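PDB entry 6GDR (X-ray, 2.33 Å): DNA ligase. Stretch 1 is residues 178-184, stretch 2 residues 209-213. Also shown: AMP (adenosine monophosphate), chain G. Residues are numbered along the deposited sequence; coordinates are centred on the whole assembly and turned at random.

Stretch 1 (178-184) KLEQVTL
Stretch 2 (209-213) KVKQF

This is a small helix-against-extended-segment contact, burying 267 Å² over both sides, in which one long side chain, Gln212, reaches across a helix face and is met there by Leu179, Glu180 and Thr183.

Residues 178-184 are helical throughout, continuing a helix that begins earlier in the chain, with phi between -57° and -65° and psi near -48° for most residues, easing to -28° at Leu184. The backbone bonds are the i to i-4 kind: Val182 N to Lys178 O at 2.8 Å, Thr183 N to Leu179 O at 2.8 Å and Leu184 N to Glu180 O at 2.9 Å. Across from it, 209-213 is extended, entering as a strand at Lys209 (-119/132) and Val210 (-130/119) and running on through Lys211 (-142/147), Gln212 (-93/159) and Phe213 (-155/148). In the register, Leu179 CA lies 7.6 Å from Lys211 CA. Thr183 CA lies 7.5 Å from Gln212 CA. The partner moves on by one residue, from Lys211 to Gln212, while the helix moves on by four.

The extended backbone alternates its side chains. Val210 and Gln212 point their CA-to-CB bonds toward the helix, whereas Lys211 points away and contributes little area. On the helix, Leu179 and Thr183, four residues apart, both point toward the other stretch.

Leu179 is buried in a t, p rotamer (chi1 177°, chi2 60°). Leu179 CD2 reaches Val210 CG1 at 3.7 Å, an apolar contact with the t rotamer of that valine (chi1 -165°), and Leu179 CD2 also touches Gln212 CG at 3.4 Å. The methylene part of a polar side chain therefore serves as packing surface.

Gln212 loses 104 Å² to the helix, the largest share of any residue here. Its m, t rotamer (-75°, -170°) extends the chain past the leucine, and chi3 of 174° sets the orientation of the amide. Gln212 OE1 lies 3.4 Å from Glu180 CG. Gln212 NE2 donates to Glu180 OE1, but at 3.5 Å and 143° this hydrogen bond is weak. Glu180 OE1 lies equally far, 3.5 Å, from Gln212 OE1, and those two acceptors cannot bond to each other. Glu180 points its CA-to-CB bond away overall, although its CB touches the other stretch; an off-well chi1 of -109°, followed by chi2 at -71° (m) and chi3 138°, brings its end nearer.

Thr183, in the m rotamer (-54°), has both its methyl and its hydroxyl near the amide: Gln212 NE2 lies 3.4 Å from Thr183 CG2 and 3.5 Å from Thr183 OG1. Thr183 OG1 donates to Leu179 O at 2.7 Å, so that carbonyl accepts from both N and OG1 of Thr183. Away from the contact, Lys178 NZ donates to Gln181 OE1 at 2.8 Å.

Lys209 takes no part in the packing; its t, t, m, t chain carries NZ to AMP O2P, a 2.6 Å hydrogen bond. The rule to read here is a polar side chain that packs through its methylenes against leucine and places its amide beyond, where it is only weakly hydrogen-bonded.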

ATOM      1  N   LYS D 178      15.772   7.996   5.869  1.00 44.07           N
ATOM      2  CA  LYS D 178      14.975   6.935   6.478  1.00 51.72           C
ATOM      3  C   LYS D 178      14.289   6.094   5.411  1.00 44.65           C
ATOM      4  O   LYS D 178      14.235   4.863   5.517  1.00 49.52           O
ATOM      5  CB  LYS D 178      13.944   7.529   7.437  1.00 50.17           C
ATOM      6  CG  LYS D 178      13.128   6.490   8.204  1.00 52.25           C
ATOM      7  CD  LYS D 178      13.996   5.688   9.167  1.00 49.78           C
ATOM      8  CE  LYS D 178      13.220   4.553   9.812  1.00 58.32           C
ATOM      9  NZ  LYS D 178      14.100   3.677  10.638  0.50 47.50           N
ATOM     10  N   LEU D 179      13.758   6.741   4.373  1.00 47.13           N
ATOM     11  CA  LEU D 179      13.143   6.008   3.273  1.00 52.32           C
ATOM     12  C   LEU D 179      14.139   5.043   2.642  1.00 49.44           C
ATOM     13  O   LEU D 179      13.827   3.867   2.419  1.00 52.27           O
ATOM     14  CB  LEU D 179      12.607   6.993   2.234  1.00 48.35           C
ATOM     15  CG  LEU D 179      11.991   6.388   0.975  1.00 55.78           C
ATOM     16  CD1 LEU D 179      10.797   5.507   1.319  1.00 54.41           C
ATOM     17  CD2 LEU D 179      11.586   7.496   0.018  1.00 57.94           C
ATOM     18  N   GLU D 180      15.349   5.525   2.349  1.00 50.18           N
ATOM     19  CA  GLU D 180      16.384   4.660   1.791  1.00 51.70           C
ATOM     20  C   GLU D 180      16.656   3.473   2.707  1.00 47.74           C
ATOM     21  O   GLU D 180      16.697   2.322   2.257  1.00 54.95           O
ATOM     22  CB  GLU D 180      17.666   5.461   1.558  1.00 56.38           C
ATOM     23  CG  GLU D 180      17.990   5.720   0.094  1.00 64.81           C
ATOM     24  CD  GLU D 180      18.439   4.468  -0.635  0.50 64.85           C
ATOM     25  OE1 GLU D 180      17.998   4.257  -1.784  0.50 68.69           O
ATOM     26  OE2 GLU D 180      19.228   3.692  -0.057  0.50 62.58           O
ATOM     27  N   GLN D 181      16.843   3.736   4.001  1.00 41.21           N
ATOM     28  CA  GLN D 181      17.135   2.660   4.945  1.00 54.56           C
ATOM     29  C   GLN D 181      16.003   1.643   4.982  1.00 47.45           C
ATOM     30  O   GLN D 181      16.237   0.431   4.903  0.63 41.29           O
ATOM     31  CB  GLN D 181      17.390   3.246   6.336  1.00 43.60           C
ATOM     32  CG  GLN D 181      17.638   2.204   7.418  1.00 51.48           C
ATOM     33  CD  GLN D 181      16.374   1.797   8.154  1.00 50.63           C
ATOM     34  OE1 GLN D 181      15.499   2.624   8.416  0.77 46.40           O
ATOM     35  NE2 GLN D 181      16.273   0.517   8.494  1.00 52.73           N
ATOM     36  N   VAL D 182      14.762   2.118   5.098  1.00 55.97           N
ATOM     37  CA  VAL D 182      13.617   1.212   5.131  1.00 41.20           C
ATOM     38  C   VAL D 182      13.549   0.400   3.843  1.00 41.04           C
ATOM     39  O   VAL D 182      13.376  -0.824   3.868  1.00 47.02           O
ATOM     40  CB  VAL D 182      12.318   2.002   5.375  1.00 46.82           C
ATOM     41  CG1 VAL D 182      11.095   1.104   5.230  1.00 59.49           C
ATOM     42  CG2 VAL D 182      12.341   2.633   6.759  1.00 45.87           C
ATOM     43  N   THR D 183      13.685   1.071   2.698  1.00 44.18           N
ATOM     44  CA  THR D 183      13.626   0.374   1.416  1.00 37.21           C
ATOM     45  C   THR D 183      14.680  -0.724   1.345  1.00 53.51           C
ATOM     46  O   THR D 183      14.380  -1.868   0.981  1.00 61.68           O
ATOM     47  CB  THR D 183      13.808   1.371   0.270  1.00 50.97           C
ATOM     48  OG1 THR D 183      12.846   2.425   0.393  1.00 50.63           O
ATOM     49  CG2 THR D 183      13.626   0.684  -1.081  1.00 41.49           C
ATOM     50  N   LEU D 184      15.926  -0.392   1.694  1.00 56.80           N
ATOM     51  CA  LEU D 184      16.998  -1.381   1.659  1.00 56.67           C
ATOM     52  C   LEU D 184      16.766  -2.497   2.667  1.00 49.71           C
ATOM     53  O   LEU D 184      17.226  -3.626   2.460  1.00 58.95           O
ATOM     54  CB  LEU D 184      18.341  -0.699   1.920  1.00 46.64           C
ATOM     55  CG  LEU D 184      19.037  -0.063   0.714  1.00 66.61           C
ATOM     56  CD1 LEU D 184      18.055   0.641  -0.219  1.00 83.82           C
ATOM     57  CD2 LEU D 184      20.099   0.912   1.193  1.00 54.83           C
ATOM     58  N   LYS D 209       1.945   9.815   1.387  1.00 60.69           N
ATOM     59  CA  LYS D 209       2.464   8.501   1.039  1.00 53.26           C
ATOM     60  C   LYS D 209       3.819   8.677   0.371  1.00 56.77           C
ATOM     61  O   LYS D 209       3.963   9.500  -0.539  1.00 53.35           O
ATOM     62  CB  LYS D 209       1.476   7.792   0.110  1.00 56.88           C
ATOM     63  CG  LYS D 209       1.930   6.489  -0.514  1.00 68.95           C
ATOM     64  CD  LYS D 209       1.180   6.246  -1.821  1.00 69.80           C
ATOM     65  CE  LYS D 209      -0.341   6.380  -1.663  1.00 76.54           C
ATOM     66  NZ  LYS D 209      -1.053   6.271  -2.965  1.00 90.39           N
ATOM     67  N   VAL D 210       4.810   7.908   0.820  1.00 52.62           N
ATOM     68  CA  VAL D 210       6.184   8.052   0.355  1.00 52.41           C
ATOM     69  C   VAL D 210       6.699   6.681  -0.062  1.00 52.84           C
ATOM     70  O   VAL D 210       6.769   5.764   0.764  1.00 57.47           O
ATOM     71  CB  VAL D 210       7.094   8.665   1.433  1.00 54.26           C
ATOM     72  CG1 VAL D 210       8.390   9.147   0.810  1.00 64.81           C
ATOM     73  CG2 VAL D 210       6.384   9.806   2.153  1.00 65.99           C
ATOM     74  N   LYS D 211       7.067   6.548  -1.335  1.00 56.33           N
ATOM     75  CA  LYS D 211       7.587   5.301  -1.876  1.00 51.50           C
ATOM     76  C   LYS D 211       8.704   5.610  -2.862  1.00 65.04           C
ATOM     77  O   LYS D 211       8.679   6.637  -3.546  1.00 51.84           O
ATOM     78  CB  LYS D 211       6.490   4.486  -2.577  1.00 53.99           C
ATOM     79  CG  LYS D 211       5.456   3.878  -1.638  1.00 61.07           C
ATOM     80  CD  LYS D 211       4.153   3.557  -2.365  1.00 57.69           C
ATOM     81  CE  LYS D 211       4.332   2.502  -3.445  1.00 62.97           C
ATOM     82  NZ  LYS D 211       4.725   1.176  -2.892  1.00 78.61           N
ATOM     83  N   GLN D 212       9.685   4.716  -2.929  1.00 59.23           N
ATOM     84  CA  GLN D 212      10.763   4.837  -3.897  1.00 56.30           C
ATOM     85  C   GLN D 212      10.433   4.064  -5.169  1.00 56.36           C
ATOM     86  O   GLN D 212       9.599   3.156  -5.181  1.00 66.31           O
ATOM     87  CB  GLN D 212      12.085   4.329  -3.321  1.00 58.94           C
ATOM     88  CG  GLN D 212      12.736   5.273  -2.330  1.00 52.73           C
ATOM     89  CD  GLN D 212      14.156   4.874  -1.942  1.00 60.48           C
ATOM     90  OE1 GLN D 212      14.835   5.616  -1.233  1.00 74.16           O
ATOM     91  NE2 GLN D 212      14.610   3.710  -2.400  1.00 49.26           N
ATOM     92  N   PHE D 213      11.110   4.441  -6.250  1.00 52.13           N
ATOM     93  CA  PHE D 213      10.965   3.763  -7.529  1.00 59.99           C
ATOM     94  C   PHE D 213      12.233   3.975  -8.340  1.00 63.79           C
ATOM     95  O   PHE D 213      12.893   5.011  -8.225  1.00 62.67           O
ATOM     96  CB  PHE D 213       9.744   4.274  -8.304  1.00 52.75           C
ATOM     97  CG  PHE D 213       9.800   5.741  -8.632  1.00 54.77           C
ATOM     98  CD1 PHE D 213      10.430   6.185  -9.783  1.00 70.62           C
ATOM     99  CD2 PHE D 213       9.212   6.674  -7.793  1.00 63.06           C
ATOM    100  CE1 PHE D 213      10.479   7.532 -10.089  1.00 65.71           C
ATOM    101  CE2 PHE D 213       9.258   8.023  -8.094  1.00 63.66           C
ATOM    102  CZ  PHE D 213       9.892   8.451  -9.244  1.00 70.44           C
TER
HETATM  103  P   AMP G 300      -1.978   2.849  -1.411  1.00127.79           P
HETATM  104  O1P AMP G 300      -1.046   1.848  -0.768  1.00157.78           O
HETATM  105  O2P AMP G 300      -1.431   3.782  -2.465  1.00105.70           O
HETATM  106  O5' AMP G 300      -2.633   3.738  -0.240  1.00112.56           O
HETATM  107  C5' AMP G 300      -2.116   3.639   1.083  1.00 91.44           C
HETATM  108  C4' AMP G 300      -2.606   2.352   1.742  1.00107.46           C
HETATM  109  O4' AMP G 300      -1.551   1.764   2.509  1.00100.79           O
HETATM  110  C3' AMP G 300      -3.793   2.537   2.673  1.00 80.32           C
HETATM  111  O3' AMP G 300      -4.956   1.928   2.103  1.00 93.16           O
HETATM  112  C2' AMP G 300      -3.401   1.864   3.974  1.00 82.98           C
HETATM  113  O2' AMP G 300      -4.379   0.907   4.383  1.00 86.99           O
HETATM  114  C1' AMP G 300      -2.076   1.164   3.696  1.00 86.77           C
HETATM  115  N9  AMP G 300      -1.051   1.239   4.773  1.00 81.28           N
HETATM  116  C8  AMP G 300      -0.137   0.268   4.969  1.00 80.34           C
HETATM  117  N7  AMP G 300       0.685   0.569   6.005  1.00 57.43           N
HETATM  118  C5  AMP G 300       0.296   1.757   6.494  1.00 71.27           C
HETATM  119  C6  AMP G 300       0.742   2.646   7.590  1.00 62.45           C
HETATM  120  N6  AMP G 300       1.788   2.299   8.370  1.00 61.51           N
HETATM  121  N1  AMP G 300       0.076   3.803   7.780  1.00 62.83           N
HETATM  122  C2  AMP G 300      -0.967   4.155   7.005  1.00 66.49           C
HETATM  123  N3  AMP G 300      -1.420   3.392   5.991  1.00 57.58           N
HETATM  124  C4  AMP G 300      -0.849   2.200   5.687  1.00 75.53           C